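Local coordinates for protein Vlm2 (Streptomyces tsusimaensis, PDB 6ECB) that is a nonribosomal peptide synthetase of valinomycin biosynthesis, seen here as its thioesterase domain, an alpha/beta-hydrolase that probably releases the finished depsipeptide as a ring, at residues A[208-211]-A[212-216]; A[186-189]-A[190-194]; A[54-57]-A[58-62]; A[88-91]-A[92-96]. All coordinates share one frame; numbering follows the deposited sequence.

Contact 1: residues A[208-211]-A[212-216]; sequences YLDR and FLRLQ
Asp210 and Arg214 form an i to i+4 salt bridge on one turn of helix 206-220. This helix belongs to the helical insertion of the alpha/beta-hydrolase fold, consistent with a thioesterase lid. Asp210 holds CG anti to its own N (chi1 -173°), which swings the carboxylate forward along the helix. Arg214 sets CG beside its backbone N, anti to the carbonyl carbon, and runs extended from CG to NE. Its NE then meets Asp210 OD2 at 3.1 Å. The oxygen lies in the guanidinium plane, at its edge. It is approached on its syn side, 32° out of the carboxylate plane, and the two planes stand 72° apart. The bridge is one bond through NE, not a paired fork. On the buried side, Leu209 and Leu213 cross at a slant, with Leu209 CG 3.9 Å from Leu213 CD1. Helix 183-194 covers these leucines through Lys187. Phe212 N bonds Tyr208 O at 2.8 Å. The end of Arg211 points elsewhere, to Asp207, Gly74 and Glu79. Tyr208 OH binds Glu71 and Thr50. The helix is thus two-sided: apolar inward, while the Asp210 charge is probably balanced by Arg214, with Lys187 as a long, weak second partner.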
loop_
_atom_site.group_PDB
_atom_site.type_symbol
_atom_site.label_atom_id
_atom_site.label_comp_id
_atom_site.label_asym_id
_atom_site.label_seq_id
_atom_site.Cartn_x
_atom_site.Cartn_y
_atom_site.Cartn_z
ATOM N N TYR A 208 15.799 -9.616 -1.520
ATOM C CA TYR A 208 14.626 -8.757 -1.556
ATOM C C TYR A 208 14.207 -8.349 -0.155
ATOM O O TYR A 208 13.846 -7.193 0.090
ATOM C CB TYR A 208 13.476 -9.493 -2.254
ATOM C CG TYR A 208 12.259 -8.663 -2.505
ATOM C CD1 TYR A 208 12.062 -8.018 -3.721
ATOM C CD2 TYR A 208 11.279 -8.521 -1.531
ATOM C CE1 TYR A 208 10.940 -7.270 -3.955
ATOM C CE2 TYR A 208 10.168 -7.779 -1.755
ATOM C CZ TYR A 208 10.004 -7.145 -2.969
ATOM O OH TYR A 208 8.898 -6.411 -3.169
ATOM N N LEU A 209 14.211 -9.296 0.774
ATOM C CA LEU A 209 13.805 -8.981 2.137
ATOM C C LEU A 209 14.719 -7.928 2.750
ATOM O O LEU A 209 14.257 -7.001 3.428
ATOM C CB LEU A 209 13.823 -10.265 2.973
ATOM C CG LEU A 209 13.499 -10.112 4.452
ATOM C CD1 LEU A 209 12.108 -9.532 4.651
ATOM C CD2 LEU A 209 13.637 -11.463 5.143
ATOM N N ASP A 210 16.027 -8.087 2.558
ATOM C CA ASP A 210 16.975 -7.095 3.053
ATOM C C ASP A 210 16.686 -5.723 2.463
ATOM O O ASP A 210 16.658 -4.713 3.181
ATOM C CB ASP A 210 18.394 -7.547 2.705
ATOM C CG ASP A 210 19.443 -6.654 3.320
ATOM O OD1 ASP A 210 19.546 -6.666 4.566
ATOM O OD2 ASP A 210 20.149 -5.938 2.570
ATOM N N ARG A 211 16.435 -5.669 1.160
ATOM C CA ARG A 211 16.207 -4.382 0.518
ATOM C C ARG A 211 14.900 -3.774 0.987
ATOM O O ARG A 211 14.809 -2.565 1.212
ATOM C CB ARG A 211 16.219 -4.548 -0.996
ATOM C CG ARG A 211 17.594 -4.899 -1.562
ATOM C CD ARG A 211 17.479 -5.295 -3.032
ATOM N NE ARG A 211 18.779 -5.675 -3.599
ATOM C CZ ARG A 211 19.532 -4.894 -4.371
ATOM N NH1 ARG A 211 19.127 -3.677 -4.696
ATOM N NH2 ARG A 211 20.697 -5.337 -4.823
ATOM N N PHE A 212 13.882 -4.612 1.175
ATOM C CA PHE A 212 12.609 -4.131 1.686
ATOM C C PHE A 212 12.774 -3.546 3.085
ATOM O O PHE A 212 12.253 -2.465 3.384
ATOM C CB PHE A 212 11.580 -5.275 1.709
ATOM C CG PHE A 212 10.423 -4.977 2.610
ATOM C CD1 PHE A 212 9.379 -4.225 2.157
ATOM C CD2 PHE A 212 10.427 -5.406 3.932
ATOM C CE1 PHE A 212 8.340 -3.900 2.983
ATOM C CE2 PHE A 212 9.386 -5.083 4.780
ATOM C CZ PHE A 212 8.344 -4.341 4.308
ATOM N N LEU A 213 13.477 -4.254 3.968
ATOM C CA LEU A 213 13.591 -3.786 5.345
ATOM C C LEU A 213 14.373 -2.477 5.421
ATOM O O LEU A 213 14.037 -1.589 6.215
ATOM C CB LEU A 213 14.243 -4.854 6.209
ATOM C CG LEU A 213 13.413 -6.122 6.406
ATOM C CD1 LEU A 213 14.280 -7.221 6.991
ATOM C CD2 LEU A 213 12.236 -5.805 7.313
ATOM N N ARG A 214 15.393 -2.323 4.575
ATOM C CA ARG A 214 16.160 -1.079 4.585
ATOM C C ARG A 214 15.339 0.072 4.016
ATOM O O ARG A 214 15.328 1.169 4.583
ATOM C CB ARG A 214 17.465 -1.245 3.805
ATOM C CG ARG A 214 18.460 -2.213 4.436
ATOM C CD ARG A 214 19.760 -2.330 3.617
ATOM N NE ARG A 214 20.662 -3.319 4.218
ATOM C CZ ARG A 214 21.403 -3.082 5.297
ATOM N NH1 ARG A 214 21.374 -1.886 5.890
ATOM N NH2 ARG A 214 22.182 -4.040 5.783
ATOM N N LEU A 215 14.624 -0.153 2.912
ATOM C CA LEU A 215 13.786 0.915 2.375
ATOM C C LEU A 215 12.648 1.248 3.340
ATOM O O LEU A 215 12.256 2.406 3.484
ATOM C CB LEU A 215 13.236 0.527 1.001
ATOM C CG LEU A 215 12.344 1.566 0.312
ATOM C CD1 LEU A 215 13.050 2.922 0.184
ATOM C CD2 LEU A 215 11.942 1.038 -1.054
ATOM N N GLN A 216 12.116 0.243 4.029
ATOM C CA GLN A 216 11.057 0.500 5.001
ATOM C C GLN A 216 11.527 1.435 6.107
ATOM O O GLN A 216 10.839 2.407 6.437
ATOM C CB GLN A 216 10.565 -0.825 5.600
ATOM C CG GLN A 216 9.438 -0.626 6.592
ATOM C CD GLN A 216 8.989 -1.956 7.186
ATOM O OE1 GLN A 216 9.810 -2.791 7.536
ATOM N NE2 GLN A 216 7.680 -2.154 7.281
#

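Contact 2: residues A[186-189]-A[190-194]; sequences AKQL and LLDRA
Gln188 and Asp192 join side chains one turn apart on helix 183-194. This helix lies in the helical insertion of the alpha/beta-hydrolase fold, between strands 134-137 and 237-241, consistent with the lid region of thioesterases. Four main-chain i to i+4 bonds build this part of it. Asp192 N gives to Gln188 O at 2.8 Å, and Arg193 N gives to Leu189 O at 3.0 Å. The polar side-chain link doubles the first of these. In Gln188, CG lies anti to the backbone N, and the bend at the second torsion (chi2 58°) carries the amide forward toward the next turn. Its NE2 reaches Asp192 OD1 with an N-H...O angle of 165°. The acceptor lies in the amide plane, but the nitrogen comes from above the carboxylate plane. Lys195 forms a salt bridge to the same OD1, and Arg193 pairs with Asp197. With an alanine here instead of Asp192, Lys195 is likely to lose its anionic mate and the Gln188 amide to turn more freely. Apolar contacts are made mainly outward. Leu190 packs on Leu163 and Leu178, and Leu191 on Leu209 of helix 206-220. The Gln188 side chain crosses that of Leu191 at about a right angle, with NE2 3.8 Å from Leu191 CB.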
loop_
_atom_site.group_PDB
_atom_site.type_symbol
_atom_site.label_atom_id
_atom_site.label_comp_id
_atom_site.label_asym_id
_atom_site.label_seq_id
_atom_site.Cartn_x
_atom_site.Cartn_y
_atom_site.Cartn_z
ATOM N N ALA A 186 15.012 -13.923 12.905
ATOM C CA ALA A 186 13.668 -13.517 12.505
ATOM C C ALA A 186 13.556 -13.458 10.990
ATOM O O ALA A 186 12.547 -13.888 10.413
ATOM C CB ALA A 186 13.311 -12.160 13.121
ATOM N N LYS A 187 14.583 -12.922 10.326
ATOM C CA LYS A 187 14.561 -12.858 8.870
ATOM C C LYS A 187 14.481 -14.254 8.268
ATOM O O LYS A 187 13.760 -14.474 7.284
ATOM C CB LYS A 187 15.803 -12.119 8.348
ATOM C CG LYS A 187 15.775 -10.626 8.667
ATOM C CD LYS A 187 16.574 -9.796 7.664
ATOM C CE LYS A 187 18.064 -10.012 7.774
ATOM N NZ LYS A 187 18.766 -9.179 6.751
ATOM N N GLN A 188 15.206 -15.210 8.850
ATOM C CA GLN A 188 15.220 -16.552 8.280
ATOM C C GLN A 188 13.856 -17.214 8.412
ATOM O O GLN A 188 13.436 -17.953 7.515
ATOM C CB GLN A 188 16.286 -17.412 8.935
ATOM C CG GLN A 188 16.495 -18.726 8.201
ATOM C CD GLN A 188 16.893 -18.513 6.749
ATOM O OE1 GLN A 188 17.871 -17.825 6.462
ATOM N NE2 GLN A 188 16.118 -19.084 5.827
ATOM N N LEU A 189 13.141 -16.955 9.512
ATOM C CA LEU A 189 11.786 -17.494 9.632
ATOM C C LEU A 189 10.883 -16.945 8.540
ATOM O O LEU A 189 10.046 -17.669 7.991
ATOM C CB LEU A 189 11.184 -17.173 10.998
ATOM C CG LEU A 189 11.681 -17.950 12.215
ATOM C CD1 LEU A 189 10.842 -17.527 13.409
ATOM C CD2 LEU A 189 11.593 -19.443 11.984
ATOM N N LEU A 190 11.019 -15.659 8.218
ATOM C CA LEU A 190 10.213 -15.108 7.143
ATOM C C LEU A 190 10.537 -15.787 5.818
ATOM O O LEU A 190 9.634 -16.098 5.035
ATOM C CB LEU A 190 10.416 -13.594 7.029
ATOM C CG LEU A 190 10.058 -12.757 8.256
ATOM C CD1 LEU A 190 10.212 -11.284 7.925
ATOM C CD2 LEU A 190 8.641 -13.044 8.741
ATOM N N LEU A 191 11.825 -16.013 5.541
ATOM C CA LEU A 191 12.201 -16.675 4.295
ATOM C C LEU A 191 11.687 -18.110 4.274
ATOM O O LEU A 191 11.181 -18.586 3.250
ATOM C CB LEU A 191 13.722 -16.625 4.119
ATOM C CG LEU A 191 14.301 -15.212 3.988
ATOM C CD1 LEU A 191 15.822 -15.230 4.019
ATOM C CD2 LEU A 191 13.815 -14.571 2.712
ATOM N N ASP A 192 11.806 -18.807 5.403
ATOM C CA ASP A 192 11.274 -20.162 5.509
ATOM C C ASP A 192 9.786 -20.195 5.158
ATOM O O ASP A 192 9.305 -21.130 4.501
ATOM C CB ASP A 192 11.498 -20.680 6.923
ATOM C CG ASP A 192 12.949 -21.055 7.195
ATOM O OD1 ASP A 192 13.746 -21.143 6.234
ATOM O OD2 ASP A 192 13.283 -21.265 8.379
ATOM N N ARG A 193 9.041 -19.193 5.616
ATOM C CA ARG A 193 7.616 -19.093 5.310
ATOM C C ARG A 193 7.376 -18.773 3.840
ATOM O O ARG A 193 6.403 -19.255 3.249
ATOM C CB ARG A 193 6.991 -18.025 6.211
ATOM C CG ARG A 193 5.644 -17.431 5.729
ATOM C CD ARG A 193 4.497 -18.454 5.705
ATOM N NE ARG A 193 3.241 -17.842 5.262
ATOM C CZ ARG A 193 2.957 -17.535 3.996
ATOM N NH1 ARG A 193 3.834 -17.789 3.032
ATOM N NH2 ARG A 193 1.794 -16.967 3.690
ATOM N N ALA A 194 8.242 -17.983 3.226
ATOM C CA ALA A 194 7.955 -17.475 1.894
ATOM C C ALA A 194 8.469 -18.370 0.779
ATOM O O ALA A 194 7.933 -18.315 -0.340
ATOM C CB ALA A 194 8.561 -16.081 1.716
#

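Contact 3: residues A[54-57]-A[58-62]; sequences YIEL and ARHLK
Helix 55-60 is the crossover helix of a beta-alpha-beta unit of the alpha/beta-hydrolase fold, between strands 40-44 and 67-71. On its polar side Glu56 and Arg59 lie alongside each other and point the same way. Arg59 NH1 gives to Glu56 OE1 at 3.1 Å, nearly straight at 171°. OE1 uses its syn lone pair and sits in the guanidinium plane, although the two flat groups are 76° apart. A weak second bond from NH1 reaches OE2. Glu56 bends at its second torsion (chi2 -52°) to fold its carboxylate over toward Arg59. Arg199 also forms a salt bridge to OE2, and the carboxylate probably eases the closeness of the two arginines.

The helix ends at His60. Leu57 O accepts from both His60 N (3.0 Å) and Leu61 N (3.1 Å), as the turns change where Leu61 leaves helical torsions. On the inner side, Leu57 CD1 meets Leu61 CD2 at 4.2 Å. These leucines pack on Phe43 and Ile41 of strand 40-44. Tyr54 reaches further in, where its OH bonds Ala44 O and His110 N, next to the probable nucleophile elbow. The imidazole of His60 folds back on the main chain. Its ND1 gives to Glu56 O at 2.8 Å, with the oxygen in the ring plane and the nitrogen above the carbonyl plane.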
loop_
_atom_site.group_PDB
_atom_site.type_symbol
_atom_site.label_atom_id
_atom_site.label_comp_id
_atom_site.label_asym_id
_atom_site.label_seq_id
_atom_site.Cartn_x
_atom_site.Cartn_y
_atom_site.Cartn_z
ATOM N N TYR A 54 -0.612 -6.308 -0.874
ATOM C CA TYR A 54 -1.882 -6.224 -1.594
ATOM C C TYR A 54 -2.270 -7.515 -2.302
ATOM O O TYR A 54 -3.346 -7.569 -2.918
ATOM C CB TYR A 54 -1.822 -5.115 -2.632
ATOM C CG TYR A 54 -1.535 -3.746 -2.074
ATOM C CD1 TYR A 54 -2.460 -3.081 -1.278
ATOM C CD2 TYR A 54 -0.355 -3.101 -2.382
ATOM C CE1 TYR A 54 -2.214 -1.805 -0.799
ATOM C CE2 TYR A 54 -0.093 -1.817 -1.893
ATOM C CZ TYR A 54 -1.024 -1.193 -1.096
ATOM O OH TYR A 54 -0.807 0.093 -0.612
ATOM N N ILE A 55 -1.425 -8.550 -2.255
ATOM C CA ILE A 55 -1.683 -9.737 -3.061
ATOM C C ILE A 55 -2.966 -10.415 -2.619
ATOM O O ILE A 55 -3.777 -10.836 -3.451
ATOM C CB ILE A 55 -0.483 -10.699 -3.017
ATOM C CG1 ILE A 55 0.662 -10.102 -3.843
ATOM C CG2 ILE A 55 -0.870 -12.076 -3.541
ATOM C CD1 ILE A 55 1.998 -10.782 -3.564
ATOM N N GLU A 56 -3.167 -10.555 -1.309
ATOM C CA GLU A 56 -4.365 -11.247 -0.847
ATOM C C GLU A 56 -5.622 -10.470 -1.219
ATOM O O GLU A 56 -6.611 -11.068 -1.671
ATOM C CB GLU A 56 -4.311 -11.478 0.660
ATOM C CG GLU A 56 -3.422 -12.612 1.095
ATOM C CD GLU A 56 -3.720 -13.948 0.364
ATOM O OE1 GLU A 56 -4.891 -14.399 0.333
ATOM O OE2 GLU A 56 -2.760 -14.528 -0.199
ATOM N N LEU A 57 -5.592 -9.144 -1.076
ATOM C CA LEU A 57 -6.727 -8.328 -1.475
ATOM C C LEU A 57 -7.010 -8.518 -2.952
ATOM O O LEU A 57 -8.152 -8.770 -3.359
ATOM C CB LEU A 57 -6.452 -6.852 -1.159
ATOM C CG LEU A 57 -7.533 -5.880 -1.612
ATOM C CD1 LEU A 57 -8.882 -6.152 -0.968
ATOM C CD2 LEU A 57 -7.094 -4.434 -1.345
ATOM N N ALA A 58 -5.968 -8.443 -3.765
ATOM C CA ALA A 58 -6.142 -8.582 -5.206
ATOM C C ALA A 58 -6.745 -9.929 -5.563
ATOM O O ALA A 58 -7.568 -10.015 -6.483
ATOM C CB ALA A 58 -4.806 -8.400 -5.917
ATOM N N ARG A 59 -6.376 -10.998 -4.829
ATOM C CA ARG A 59 -6.910 -12.312 -5.136
ATOM C C ARG A 59 -8.380 -12.439 -4.765
ATOM O O ARG A 59 -9.058 -13.317 -5.303
ATOM C CB ARG A 59 -6.119 -13.411 -4.412
ATOM C CG ARG A 59 -4.734 -13.652 -4.990
ATOM C CD ARG A 59 -4.350 -15.117 -4.770
ATOM N NE ARG A 59 -4.443 -15.440 -3.355
ATOM C CZ ARG A 59 -4.525 -16.665 -2.853
ATOM N NH1 ARG A 59 -4.600 -16.818 -1.540
ATOM N NH2 ARG A 59 -4.524 -17.734 -3.642
ATOM N N HIS A 60 -8.865 -11.622 -3.834
ATOM C CA HIS A 60 -10.245 -11.730 -3.384
ATOM C C HIS A 60 -11.207 -10.829 -4.156
ATOM O O HIS A 60 -12.422 -11.100 -4.162
ATOM C CB HIS A 60 -10.334 -11.388 -1.894
ATOM C CG HIS A 60 -9.892 -12.507 -0.993
ATOM N ND1 HIS A 60 -8.569 -12.751 -0.705
ATOM C CD2 HIS A 60 -10.600 -13.433 -0.310
ATOM C CE1 HIS A 60 -8.478 -13.784 0.117
ATOM N NE2 HIS A 60 -9.697 -14.214 0.374
ATOM N N LEU A 61 -10.701 -9.798 -4.818
ATOM C CA LEU A 61 -11.564 -8.903 -5.578
ATOM C C LEU A 61 -12.181 -9.619 -6.760
ATOM O O LEU A 61 -11.509 -10.355 -7.490
ATOM C CB LEU A 61 -10.757 -7.700 -6.073
ATOM C CG LEU A 61 -10.284 -6.768 -4.978
ATOM C CD1 LEU A 61 -9.219 -5.791 -5.544
ATOM C CD2 LEU A 61 -11.422 -5.985 -4.342
ATOM N N LYS A 62 -13.474 -9.397 -6.946
ATOM C CA LYS A 62 -14.206 -9.980 -8.052
ATOM C C LYS A 62 -14.743 -8.952 -9.029
ATOM O O LYS A 62 -15.159 -9.331 -10.130
ATOM C CB LYS A 62 -15.376 -10.817 -7.518
ATOM C CG LYS A 62 -14.898 -11.999 -6.685
ATOM C CD LYS A 62 -16.017 -12.992 -6.356
ATOM C CE LYS A 62 -16.040 -13.355 -4.872
ATOM N NZ LYS A 62 -16.475 -12.205 -4.006
#

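Contact 4: residues A[88-91]-A[92-96]; sequences EMVQ and FCSDS
Phe92 places CG beside its backbone N (chi1 -77°), which lays the ring back along Glu88, one turn earlier in helix 86-97 of this alpha/beta-hydrolase domain. Ring atom CD2 comes to 3.1 Å from Glu88 O. That carbonyl also takes the backbone N-H of Phe92, so ring and amide gather at one oxygen. The ring edge lies near Met89 CA, and Pro73 touches the Phe92 side chain. Without the ring, as with a serine here, the place beside Pro73 would probably be left unfilled and the Glu88 turn less covered.

Val90 and Ser94 look to helix 112-126, where both meet Met123. Ser94 N bonds Val90 O at 2.8 Å. Ser94 has two conformers, and in one of them OG also approaches Val90 O from above the carbonyl plane, a bond that stays doubtful. Gln91 and Asp95 are both exposed, one turn apart, and Asp95 has a long, weak ion pair with Arg127.

Met89 and Cys93 face inward: Met89 touches Pro45 and Ala72, and Cys93 touches Val70 of strand 67-71. The helix thus packs on a strand of the sheet and on a neighbouring helix. Met89 has CG anti to the backbone N and a bend at its second torsion (chi2 59°). This carries its methyl CE to 3.5 Å from Cys93 SG.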
loop_
_atom_site.group_PDB
_atom_site.type_symbol
_atom_site.label_atom_id
_atom_site.label_comp_id
_atom_site.label_asym_id
_atom_site.label_seq_id
_atom_site.Cartn_x
_atom_site.Cartn_y
_atom_site.Cartn_z
ATOM N N GLU A 88 10.285 12.251 -4.550
ATOM C CA GLU A 88 10.883 11.374 -5.557
ATOM C C GLU A 88 10.079 10.086 -5.719
ATOM O O GLU A 88 9.901 9.584 -6.837
ATOM C CB GLU A 88 12.332 11.054 -5.177
ATOM C CG GLU A 88 13.276 12.254 -5.283
ATOM C CD GLU A 88 14.637 12.024 -4.678
ATOM O OE1 GLU A 88 14.822 11.083 -3.897
ATOM O OE2 GLU A 88 15.551 12.796 -4.994
ATOM N N MET A 89 9.609 9.520 -4.605
ATOM C CA MET A 89 8.800 8.309 -4.662
ATOM C C MET A 89 7.500 8.546 -5.416
ATOM O O MET A 89 7.090 7.720 -6.254
ATOM C CB MET A 89 8.527 7.812 -3.240
ATOM C CG MET A 89 7.832 6.459 -3.189
ATOM S SD MET A 89 8.796 5.146 -4.004
ATOM C CE MET A 89 7.579 3.841 -3.839
ATOM N N VAL A 90 6.851 9.688 -5.160
ATOM C CA VAL A 90 5.620 10.014 -5.875
ATOM C C VAL A 90 5.889 10.085 -7.367
ATOM O O VAL A 90 5.098 9.589 -8.187
ATOM C CB VAL A 90 5.032 11.334 -5.354
ATOM C CG1 VAL A 90 3.889 11.800 -6.282
ATOM C CG2 VAL A 90 4.524 11.168 -3.926
ATOM N N GLN A 91 7.007 10.707 -7.735
ATOM C CA GLN A 91 7.381 10.823 -9.138
ATOM C C GLN A 91 7.609 9.453 -9.753
ATOM O O GLN A 91 7.107 9.169 -10.851
ATOM C CB GLN A 91 8.616 11.715 -9.257
ATOM C CG GLN A 91 9.082 11.916 -10.666
ATOM C CD GLN A 91 8.115 12.773 -11.460
ATOM O OE1 GLN A 91 7.619 12.368 -12.514
ATOM N NE2 GLN A 91 7.840 13.966 -10.947
ATOM N N PHE A 92 8.381 8.588 -9.074
ATOM C CA PHE A 92 8.598 7.241 -9.585
ATOM C C PHE A 92 7.261 6.546 -9.817
ATOM O O PHE A 92 7.046 5.901 -10.854
ATOM C CB PHE A 92 9.418 6.394 -8.613
ATOM C CG PHE A 92 10.899 6.683 -8.591
ATOM C CD1 PHE A 92 11.678 6.547 -9.731
ATOM C CD2 PHE A 92 11.524 6.998 -7.394
ATOM C CE1 PHE A 92 13.053 6.769 -9.685
ATOM C CE2 PHE A 92 12.887 7.224 -7.334
ATOM C CZ PHE A 92 13.658 7.111 -8.478
ATOM N N CYS A 93 6.358 6.655 -8.842
ATOM C CA CYS A 93 5.109 5.910 -8.894
ATOM C C CYS A 93 4.159 6.490 -9.933
ATOM O O CYS A 93 3.440 5.742 -10.616
ATOM C CB CYS A 93 4.456 5.898 -7.518
ATOM S SG CYS A 93 5.324 4.888 -6.314
ATOM N N SER A 94 4.148 7.816 -10.072
ATOM C CA SER A 94 3.346 8.459 -11.111
ATOM C C SER A 94 3.792 8.012 -12.490
ATOM O O SER A 94 2.975 7.619 -13.338
ATOM C CB SER A 94 3.456 9.987 -11.006
ATOM O OG SER A 94 3.030 10.472 -9.752
ATOM N N ASP A 95 5.097 8.066 -12.734
ATOM C CA ASP A 95 5.627 7.660 -14.014
ATOM C C ASP A 95 5.262 6.225 -14.331
ATOM O O ASP A 95 4.951 5.910 -15.474
ATOM C CB ASP A 95 7.140 7.814 -14.026
ATOM C CG ASP A 95 7.585 9.270 -14.107
ATOM O OD1 ASP A 95 6.760 10.178 -14.353
ATOM O OD2 ASP A 95 8.791 9.493 -13.933
ATOM N N SER A 96 5.337 5.334 -13.343
ATOM C CA SER A 96 4.989 3.936 -13.575
ATOM C C SER A 96 3.476 3.765 -13.764
ATOM O O SER A 96 3.032 3.018 -14.650
ATOM C CB SER A 96 5.507 3.099 -12.393
ATOM O OG SER A 96 5.179 1.727 -12.507
#

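From the N terminus the order is contact 3, contact 4, contact 2, contact 1. Each lies on one helix, contact 3 also taking in its ends, and spans about one turn, so none closes a long loop. They follow in series, and none nests in or crosses another. Contact 3 sits on the crossover helix after strand 40-44, and contact 4 on the helix after strand 67-71. Both belong to the central sheet region, with centres about 23 Å apart. Contacts 2 and 1 lie on helices 183-194 and 206-220 of the insertion between strands 134-137 and 237-241. These helices pack on each other, with Asp210 and Lys187 as a long, weak ion pair between them. Contacts 2 and 4 are farthest apart, about 30 Å between centres.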